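Local coordinates for protein Non-reducing end alpha-L-arabinofuranosidase BoGH43B (Bacteroides ovatus, PDB 5JOZ) that removes terminal non-reducing alpha-L-arabinofuranosyl residues from the side branches of xyloglucan, turning S units into X units during breakdown of this polysaccharide, at residues G98-Y104 and P117-W123; N63-N69 and I326-A330; Y27-S31 and A77-R81. All blocks are in the same frame, centred on the assembly; numbering follows the deposited sequence.

From the N terminus, Y27-S31 comes first, on the second strand of the first four-stranded sheet of the catalytic domain. The loop segment N63-N69 follows, and then A77-R81 on the first strand of the next sheet. Contact 3 closes there and packs these two sheets together. G98-Y104 and P117-W123 come next. They form contact 1, a hairpin at the outer edge of that second sheet. Contact 2 closes last, when I326-A330 of the C-terminal concanavalin A-like domain returns to N63-N69. Its long loop contains all of contact 1 and crosses contact 3. Pro-64 of contact 2 also packs against Trp-119 of contact 1.

Contact 1: G98-Y104 and P117-W123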
loop_
_atom_site.group_PDB
_atom_site.type_symbol
_atom_site.label_atom_id
_atom_site.label_comp_id
_atom_site.label_asym_id
_atom_site.label_seq_id
_atom_site.Cartn_x
_atom_site.Cartn_y
_atom_site.Cartn_z
ATOM N N GLY A 98 0.928 -18.502 -11.624
ATOM C CA GLY A 98 1.744 -19.288 -10.700
ATOM C C GLY A 98 1.377 -19.142 -9.231
ATOM O O GLY A 98 2.062 -19.705 -8.380
ATOM N N SER A 99 0.316 -18.392 -8.923
ATOM C CA SER A 99 -0.147 -18.249 -7.539
ATOM C C SER A 99 -1.043 -19.427 -7.170
ATOM O O SER A 99 -1.968 -19.773 -7.913
ATOM C CB SER A 99 -0.915 -16.932 -7.334
ATOM O OG SER A 99 -1.483 -16.856 -6.026
ATOM N N GLN A 100 -0.745 -20.033 -6.025
ATOM C CA GLN A 100 -1.589 -21.043 -5.387
ATOM C C GLN A 100 -2.391 -20.457 -4.201
ATOM O O GLN A 100 -2.886 -21.202 -3.371
ATOM C CB GLN A 100 -0.710 -22.219 -4.929
ATOM C CG GLN A 100 0.223 -22.783 -6.013
ATOM C CD GLN A 100 1.232 -23.814 -5.503
ATOM O OE1 GLN A 100 2.406 -23.784 -5.877
ATOM N NE2 GLN A 100 0.782 -24.729 -4.646
ATOM N N GLY A 101 -2.523 -19.132 -4.122
ATOM C CA GLY A 101 -3.409 -18.484 -3.142
ATOM C C GLY A 101 -2.660 -18.058 -1.893
ATOM O O GLY A 101 -1.792 -17.187 -1.956
ATOM N N VAL A 102 -2.984 -18.676 -0.757
ATOM C CA VAL A 102 -2.400 -18.278 0.513
ATOM C C VAL A 102 -0.982 -18.798 0.622
ATOM O O VAL A 102 -0.731 -19.951 0.326
ATOM C CB VAL A 102 -3.273 -18.747 1.693
ATOM C CG1 VAL A 102 -2.600 -18.482 3.033
ATOM C CG2 VAL A 102 -4.626 -18.045 1.636
ATOM N N PHE A 103 -0.066 -17.936 1.055
ATOM C CA PHE A 103 1.352 -18.286 1.222
ATOM C C PHE A 103 1.907 -17.602 2.464
ATOM O O PHE A 103 1.342 -16.624 2.927
ATOM C CB PHE A 103 2.176 -17.808 0.016
ATOM C CG PHE A 103 2.267 -16.315 -0.072
ATOM C CD1 PHE A 103 1.253 -15.600 -0.670
ATOM C CD2 PHE A 103 3.315 -15.623 0.531
ATOM C CE1 PHE A 103 1.278 -14.218 -0.695
ATOM C CE2 PHE A 103 3.354 -14.235 0.501
ATOM C CZ PHE A 103 2.328 -13.534 -0.117
ATOM N N TYR A 104 3.038 -18.082 2.961
ATOM C CA TYR A 104 3.864 -17.271 3.836
ATOM C C TYR A 104 5.329 -17.329 3.456
ATOM O O TYR A 104 5.756 -18.229 2.745
ATOM C CB TYR A 104 3.649 -17.595 5.333
ATOM C CG TYR A 104 4.096 -18.957 5.832
ATOM C CD1 TYR A 104 3.249 -20.059 5.755
ATOM C CD2 TYR A 104 5.351 -19.133 6.434
ATOM C CE1 TYR A 104 3.642 -21.307 6.226
ATOM C CE2 TYR A 104 5.754 -20.383 6.909
ATOM C CZ TYR A 104 4.892 -21.467 6.800
ATOM O OH TYR A 104 5.266 -22.713 7.261
ATOM N N PRO A 117 7.966 -18.638 -1.274
ATOM C CA PRO A 117 6.712 -18.880 -0.557
ATOM C C PRO A 117 6.512 -20.338 -0.144
ATOM O O PRO A 117 6.899 -21.263 -0.861
ATOM C CB PRO A 117 5.625 -18.466 -1.552
ATOM C CG PRO A 117 6.281 -18.297 -2.869
ATOM C CD PRO A 117 7.761 -18.463 -2.725
ATOM N N VAL A 118 5.927 -20.508 1.032
ATOM C CA VAL A 118 5.394 -21.774 1.481
ATOM C C VAL A 118 3.891 -21.679 1.237
ATOM O O VAL A 118 3.166 -20.987 1.969
ATOM C CB VAL A 118 5.723 -22.012 2.967
ATOM C CG1 VAL A 118 5.083 -23.307 3.458
ATOM C CG2 VAL A 118 7.240 -22.027 3.172
ATOM N N TRP A 119 3.438 -22.346 0.182
ATOM C CA TRP A 119 2.029 -22.349 -0.191
ATOM C C TRP A 119 1.289 -23.342 0.710
ATOM O O TRP A 119 1.648 -24.526 0.775
ATOM C CB TRP A 119 1.846 -22.741 -1.655
ATOM C CG TRP A 119 2.600 -21.906 -2.629
ATOM C CD1 TRP A 119 3.780 -22.229 -3.242
ATOM C CD2 TRP A 119 2.229 -20.621 -3.127
ATOM N NE1 TRP A 119 4.168 -21.223 -4.083
ATOM C CE2 TRP A 119 3.240 -20.217 -4.032
ATOM C CE3 TRP A 119 1.145 -19.760 -2.891
ATOM C CZ2 TRP A 119 3.199 -18.993 -4.710
ATOM C CZ3 TRP A 119 1.105 -18.536 -3.562
ATOM C CH2 TRP A 119 2.125 -18.170 -4.468
ATOM N N VAL A 120 0.262 -22.845 1.396
ATOM C CA VAL A 120 -0.487 -23.619 2.389
ATOM C C VAL A 120 -1.672 -24.391 1.763
ATOM O O VAL A 120 -2.198 -25.336 2.364
ATOM C CB VAL A 120 -0.949 -22.727 3.579
ATOM C CG1 VAL A 120 0.214 -21.903 4.125
ATOM C CG2 VAL A 120 -2.107 -21.818 3.197
ATOM N N GLY A 121 -2.099 -23.965 0.577
ATOM C CA GLY A 121 -3.027 -24.723 -0.243
ATOM C C GLY A 121 -4.478 -24.356 -0.095
ATOM O O GLY A 121 -5.338 -25.234 -0.091
ATOM N N ASN A 122 -4.758 -23.062 0.014
ATOM C CA ASN A 122 -6.136 -22.561 -0.074
ATOM C C ASN A 122 -6.154 -21.116 -0.578
ATOM O O ASN A 122 -5.100 -20.477 -0.700
ATOM C CB ASN A 122 -6.890 -22.724 1.266
ATOM C CG ASN A 122 -6.239 -21.981 2.427
ATOM O OD1 ASN A 122 -6.246 -20.750 2.490
ATOM N ND2 ASN A 122 -5.724 -22.736 3.387
ATOM N N TRP A 123 -7.355 -20.618 -0.865
ATOM C CA TRP A 123 -7.543 -19.287 -1.437
ATOM C C TRP A 123 -8.285 -18.332 -0.479
ATOM O O TRP A 123 -8.942 -17.384 -0.919
ATOM C CB TRP A 123 -8.284 -19.430 -2.768
ATOM C CG TRP A 123 -7.459 -20.113 -3.820
ATOM C CD1 TRP A 123 -7.335 -21.457 -4.017
ATOM C CD2 TRP A 123 -6.626 -19.484 -4.801
ATOM N NE1 TRP A 123 -6.482 -21.706 -5.065
ATOM C CE2 TRP A 123 -6.033 -20.513 -5.566
ATOM C CE3 TRP A 123 -6.325 -18.152 -5.107
ATOM C CZ2 TRP A 123 -5.154 -20.252 -6.628
ATOM C CZ3 TRP A 123 -5.450 -17.889 -6.161
ATOM C CH2 TRP A 123 -4.875 -18.935 -6.908
HETATM O O HOH W 1 -1.626 -21.999 -1.188
#
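Gln-100 and Trp-119 lie face to face. The amide of Gln-100 is stacked on the indole, the two planes only 19° apart. OE1 of Gln-100 sits over the pyrrole part, 3.4 Å from CD1 of Trp-119. CG of Gln-100 adds a CH-pi contact to the same five-membered ring. The opposite face of the indole takes CB of Phe-103 and CB of Pro-117, both near its rim. The Phe-103 ring turns its edge toward the six-membered ring of Trp-119 in an offset edge-to-face pair, with centroids 5.8 Å apart.

Trp-123 lies flat against backbone. CA of Gly-101 stands over its six-membered ring, 3.7 Å from the centroid. A side chain on Gly-101 would run into O of Asn-122 and this ring. Ser-99 OG accepts from N of Gly-101, an ST turn, and also bonds to O of Asn-93.

On the other side of the hairpin, Tyr-104 has CG between its backbone N and carbonyl carbon (chi1 67°). This lays the ring alongside Val-118, whose CB sits over one face. CG1 of Val-120 meets the same ring at its edge. The Tyr-104 hydroxyl bonds to O of Pro-154. CG2 of Val-120 presses on CG1 of Val-102 at 3.4 Å, a tight fit.

Tyr-104 and Val-118 form a hydrogen-bonded pair, N of Val-118 to O of Tyr-104 being 2.9 Å. Val-102 N gives a bond of 2.8 Å to Asn-122 O, and Val-120 N bonds to Val-102 O. One water donates to O of Gln-100 and O of Val-102 and accepts from N of Gly-121. The arrangement is an antiparallel beta hairpin, the outer half of one four-stranded blade in the five-bladed beta-propeller of family 43 glycosidases.

Contact 2: N63-N69 and I326-A330; sequences NPLMGCN and IRNPA
Asn-328 reaches N63-N69 with both ends of its side-chain amide. ND2 donates to O of Asn-63 at 2.7 Å. The bond is almost straight (176°), and the acceptor lies in the amide plane. OD1 accepts from N of Leu-65 at 2.8 Å, on a lone pair in the carbonyl plane. These two bonds fix the rotation of the amide.

The second group of hydrogen bonds comes from Arg-327. Its chain is extended from CG to NE, which carries the guanidinium along the turn to Cys-68. NE and NH2 both donate to O of Cys-68, NE at 2.8 Å and NH2 at 3.0 Å. The grip is side-on, with the oxygen near the guanidinium plane. NH2 also forms a salt bridge with Asp-395, and NH1 bonds to O of Asp-356, so the group is held from several sides.

Leu-65 to Cys-68 is a type II beta turn, closed by N of Cys-68 on O of Leu-65. It presents the Cys-68 carbonyl to the arginine.

The remaining contacts are van der Waals packing. CB of Leu-65 meets CB of Arg-327 at 4.0 Å. The Met-66 chain is bent at chi2 and chi3, which puts SD and CE beside CB of Asn-328 and CE 3.3 Å from O of Asn-328.

N63-N69 is a loop between strands 51-55 and 74-83 of the propeller. I326-A330 leaves the end of strand 325-326 in the loop that leads to strand 334-335 of the C-terminal domain. Strand 35-36 borders the junction, with Phe-36 against Asn-63, Asn-328 and Pro-329. The contact thus joins the two domains, away from the annotated catalytic residues.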
loop_
_atom_site.group_PDB
_atom_site.type_symbol
_atom_site.label_atom_id
_atom_site.label_comp_id
_atom_site.label_asym_id
_atom_site.label_seq_id
_atom_site.Cartn_x
_atom_site.Cartn_y
_atom_site.Cartn_z
ATOM N N ASN A 63 6.650 -13.098 -5.380
ATOM C CA ASN A 63 5.487 -12.283 -5.786
ATOM C C ASN A 63 5.183 -12.502 -7.276
ATOM O O ASN A 63 5.481 -11.644 -8.111
ATOM C CB ASN A 63 5.698 -10.777 -5.464
ATOM C CG ASN A 63 4.377 -9.988 -5.280
ATOM O OD1 ASN A 63 3.272 -10.528 -5.386
ATOM N ND2 ASN A 63 4.502 -8.694 -5.001
ATOM N N PRO A 64 4.595 -13.666 -7.618
ATOM C CA PRO A 64 4.115 -13.882 -8.995
ATOM C C PRO A 64 2.887 -13.023 -9.293
ATOM O O PRO A 64 1.839 -13.223 -8.675
ATOM C CB PRO A 64 3.759 -15.380 -9.023
ATOM C CG PRO A 64 3.540 -15.762 -7.599
ATOM C CD PRO A 64 4.412 -14.861 -6.769
ATOM N N LEU A 65 3.026 -12.070 -10.213
ATOM C CA LEU A 65 1.984 -11.065 -10.459
ATOM C C LEU A 65 1.442 -10.967 -11.878
ATOM O O LEU A 65 0.436 -10.282 -12.092
ATOM C CB LEU A 65 2.491 -9.687 -10.023
ATOM C CG LEU A 65 2.580 -9.457 -8.508
ATOM C CD1 LEU A 65 3.285 -8.147 -8.226
ATOM C CD2 LEU A 65 1.197 -9.454 -7.872
ATOM N N MET A 66 2.073 -11.644 -12.841
ATOM C CA MET A 66 1.720 -11.452 -14.256
ATOM C C MET A 66 0.288 -11.915 -14.529
ATOM O O MET A 66 -0.164 -12.946 -14.002
ATOM C CB MET A 66 2.710 -12.178 -15.181
ATOM C CG MET A 66 4.146 -11.645 -15.134
ATOM S SD MET A 66 4.384 -9.880 -15.521
ATOM C CE MET A 66 5.907 -9.964 -16.466
ATOM N N GLY A 67 -0.436 -11.124 -15.315
ATOM C CA GLY A 67 -1.838 -11.401 -15.617
ATOM C C GLY A 67 -2.835 -10.888 -14.587
ATOM O O GLY A 67 -4.027 -10.859 -14.872
ATOM N N CYS A 68 -2.375 -10.461 -13.406
ATOM C CA CYS A 68 -3.295 -10.011 -12.345
ATOM C C CYS A 68 -3.951 -8.679 -12.723
ATOM O O CYS A 68 -3.346 -7.838 -13.400
ATOM C CB CYS A 68 -2.586 -9.911 -10.976
ATOM S SG CYS A 68 -1.744 -8.342 -10.626
ATOM N N ASN A 69 -5.195 -8.512 -12.297
ATOM C CA ASN A 69 -5.922 -7.264 -12.504
ATOM C C ASN A 69 -5.301 -6.158 -11.671
ATOM O O ASN A 69 -4.774 -6.403 -10.573
ATOM C CB ASN A 69 -7.416 -7.402 -12.142
ATOM C CG ASN A 69 -8.243 -8.096 -13.230
ATOM O OD1 ASN A 69 -7.823 -8.224 -14.381
ATOM N ND2 ASN A 69 -9.448 -8.528 -12.860
ATOM N N ILE A 326 4.920 -1.961 -11.596
ATOM C CA ILE A 326 3.651 -2.641 -11.871
ATOM C C ILE A 326 3.917 -4.108 -12.278
ATOM O O ILE A 326 4.575 -4.363 -13.292
ATOM C CB ILE A 326 2.869 -1.926 -12.981
ATOM C CG1 ILE A 326 2.576 -0.465 -12.571
ATOM C CG2 ILE A 326 1.581 -2.687 -13.261
ATOM C CD1 ILE A 326 1.927 0.397 -13.640
ATOM N N ARG A 327 3.411 -5.055 -11.482
ATOM C CA ARG A 327 3.632 -6.510 -11.684
ATOM C C ARG A 327 5.126 -6.842 -11.698
ATOM O O ARG A 327 5.883 -6.125 -11.055
ATOM C CB ARG A 327 2.879 -7.000 -12.915
ATOM C CG ARG A 327 1.414 -6.592 -12.868
ATOM C CD ARG A 327 0.565 -7.303 -13.910
ATOM N NE ARG A 327 -0.787 -6.750 -13.919
ATOM C CZ ARG A 327 -1.121 -5.567 -14.438
ATOM N NH1 ARG A 327 -0.218 -4.810 -15.063
ATOM N NH2 ARG A 327 -2.382 -5.141 -14.360
ATOM N N ASN A 328 5.560 -7.897 -12.394
ATOM C CA ASN A 328 6.965 -8.331 -12.357
ATOM C C ASN A 328 7.858 -7.626 -13.407
ATOM O O ASN A 328 7.778 -7.936 -14.597
ATOM C CB ASN A 328 7.036 -9.842 -12.533
ATOM C CG ASN A 328 6.293 -10.579 -11.430
ATOM O OD1 ASN A 328 5.231 -11.170 -11.654
ATOM N ND2 ASN A 328 6.833 -10.516 -10.223
ATOM N N PRO A 329 8.712 -6.675 -12.970
ATOM C CA PRO A 329 9.490 -5.914 -13.933
ATOM C C PRO A 329 10.679 -6.687 -14.518
ATOM O O PRO A 329 11.445 -7.296 -13.780
ATOM C CB PRO A 329 9.984 -4.719 -13.099
ATOM C CG PRO A 329 10.144 -5.289 -11.740
ATOM C CD PRO A 329 8.958 -6.200 -11.593
ATOM N N ALA A 330 10.829 -6.652 -15.840
ATOM C CA ALA A 330 12.063 -7.141 -16.466
ATOM C C ALA A 330 13.139 -6.068 -16.287
ATOM O O ALA A 330 12.947 -4.920 -16.698
ATOM C CB ALA A 330 11.842 -7.444 -17.938
#

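Contact 3: Y27-S31 and A77-R81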
loop_
_atom_site.group_PDB
_atom_site.type_symbol
_atom_site.label_atom_id
_atom_site.label_comp_id
_atom_site.label_asym_id
_atom_site.label_seq_id
_atom_site.Cartn_x
_atom_site.Cartn_y
_atom_site.Cartn_z
ATOM N N TYR A 27 7.578 -3.687 13.883
ATOM C CA TYR A 27 7.589 -3.923 12.448
ATOM C C TYR A 27 6.159 -3.994 11.947
ATOM O O TYR A 27 5.261 -4.471 12.643
ATOM C CB TYR A 27 8.339 -5.214 12.148
ATOM C CG TYR A 27 9.765 -5.147 12.618
ATOM C CD1 TYR A 27 10.714 -4.430 11.896
ATOM C CD2 TYR A 27 10.170 -5.774 13.786
ATOM C CE1 TYR A 27 12.027 -4.339 12.330
ATOM C CE2 TYR A 27 11.486 -5.700 14.221
ATOM C CZ TYR A 27 12.406 -4.975 13.493
ATOM O OH TYR A 27 13.708 -4.879 13.907
ATOM N N LEU A 28 5.953 -3.519 10.730
ATOM C CA LEU A 28 4.623 -3.394 10.170
ATOM C C LEU A 28 4.624 -3.589 8.668
ATOM O O LEU A 28 5.524 -3.123 7.981
ATOM C CB LEU A 28 4.059 -2.020 10.531
ATOM C CG LEU A 28 2.607 -1.682 10.224
ATOM C CD1 LEU A 28 2.124 -0.630 11.226
ATOM C CD2 LEU A 28 2.428 -1.168 8.805
ATOM N N VAL A 29 3.587 -4.263 8.176
ATOM C CA VAL A 29 3.395 -4.500 6.756
ATOM C C VAL A 29 2.047 -4.017 6.312
ATOM O O VAL A 29 1.107 -4.025 7.080
ATOM C CB VAL A 29 3.490 -5.996 6.365
ATOM C CG1 VAL A 29 4.945 -6.437 6.317
ATOM C CG2 VAL A 29 2.663 -6.886 7.300
ATOM N N THR A 30 1.962 -3.667 5.031
ATOM C CA THR A 30 0.730 -3.240 4.406
ATOM C C THR A 30 0.588 -3.929 3.058
ATOM O O THR A 30 1.586 -4.316 2.463
ATOM C CB THR A 30 0.732 -1.697 4.206
ATOM O OG1 THR A 30 1.916 -1.284 3.516
ATOM C CG2 THR A 30 0.689 -1.004 5.550
ATOM N N SER A 31 -0.654 -4.045 2.583
ATOM C CA SER A 31 -0.962 -4.690 1.310
ATOM C C SER A 31 -0.603 -3.838 0.067
ATOM O O SER A 31 -0.676 -2.605 0.078
ATOM C CB SER A 31 -2.435 -5.122 1.275
ATOM O OG SER A 31 -3.318 -4.051 1.556
ATOM N N ALA A 77 -4.478 -8.482 2.141
ATOM C CA ALA A 77 -4.030 -8.273 3.531
ATOM C C ALA A 77 -3.005 -9.292 4.015
ATOM O O ALA A 77 -3.283 -10.486 3.999
ATOM C CB ALA A 77 -5.217 -8.277 4.473
ATOM N N PRO A 78 -1.811 -8.824 4.421
ATOM C CA PRO A 78 -0.814 -9.671 5.038
ATOM C C PRO A 78 -0.928 -9.649 6.554
ATOM O O PRO A 78 -1.416 -8.664 7.125
ATOM C CB PRO A 78 0.477 -8.991 4.640
ATOM C CG PRO A 78 0.123 -7.537 4.740
ATOM C CD PRO A 78 -1.325 -7.436 4.346
ATOM N N THR A 79 -0.463 -10.710 7.200
ATOM C CA THR A 79 -0.274 -10.697 8.647
ATOM C C THR A 79 1.221 -10.952 8.926
ATOM O O THR A 79 1.825 -11.802 8.276
ATOM C CB THR A 79 -1.215 -11.715 9.328
ATOM O OG1 THR A 79 -2.573 -11.330 9.083
ATOM C CG2 THR A 79 -0.978 -11.790 10.820
ATOM N N LEU A 80 1.799 -10.193 9.866
ATOM C CA LEU A 80 3.229 -10.257 10.233
ATOM C C LEU A 80 3.372 -10.720 11.683
ATOM O O LEU A 80 2.799 -10.117 12.587
ATOM C CB LEU A 80 3.876 -8.872 10.087
ATOM C CG LEU A 80 5.234 -8.553 10.730
ATOM C CD1 LEU A 80 6.356 -9.398 10.165
ATOM C CD2 LEU A 80 5.585 -7.090 10.515
ATOM N N ARG A 81 4.139 -11.781 11.907
ATOM C CA ARG A 81 4.398 -12.258 13.265
ATOM C C ARG A 81 5.853 -12.668 13.434
ATOM O O ARG A 81 6.595 -12.771 12.457
ATOM C CB ARG A 81 3.471 -13.429 13.605
ATOM C CG ARG A 81 1.981 -13.132 13.503
ATOM C CD ARG A 81 1.508 -12.202 14.607
ATOM N NE ARG A 81 0.066 -11.896 14.521
ATOM C CZ ARG A 81 -0.486 -10.707 14.237
ATOM N NH1 ARG A 81 0.246 -9.631 13.975
ATOM N NH2 ARG A 81 -1.810 -10.588 14.222
#
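Leu-80 points its side chain at the strand that carries Tyr-27 and Val-29. Its CB meets CG2 of Val-29 at 3.6 Å. CG stands anti to the backbone N (chi1 164°), and from it the CD2 branch extends toward Tyr-27. CD2, at the tip, lies 3.4 Å from O of Tyr-27 and 3.7 Å from CB of the same residue. It also touches N of Leu-28, so it rests on peptide backbone as much as on side chain.

CG2 of Val-29 is shared. Besides Leu-80 it meets CG of Pro-78 at 3.7 Å, and the valine and proline side chains point in opposite directions and overlap along their flanks. CD of Pro-78 reaches N and CB of Ser-31. Replacing Pro-78 by a glycine would probably leave CG2 of Val-29 and CB of Ser-31 without this packing and let the backbone next to Ala-77 move more freely.

The Ser-31 hydroxyl bonds to Asp-16, the probable proton acceptor. CB of Ala-77 touches Asp-16 and Asp-126, the residue inferred to tune the acid.

Strand segments 27-29 and 79-81 run roughly antiparallel, their axes 7.1 Å apart at the closest, with side chains packed between them. Strand 25-29 lies between 18-22 and 40-44 in its own sheet. Strand 74-83 is an outermost strand of the next sheet, paired with 86-94.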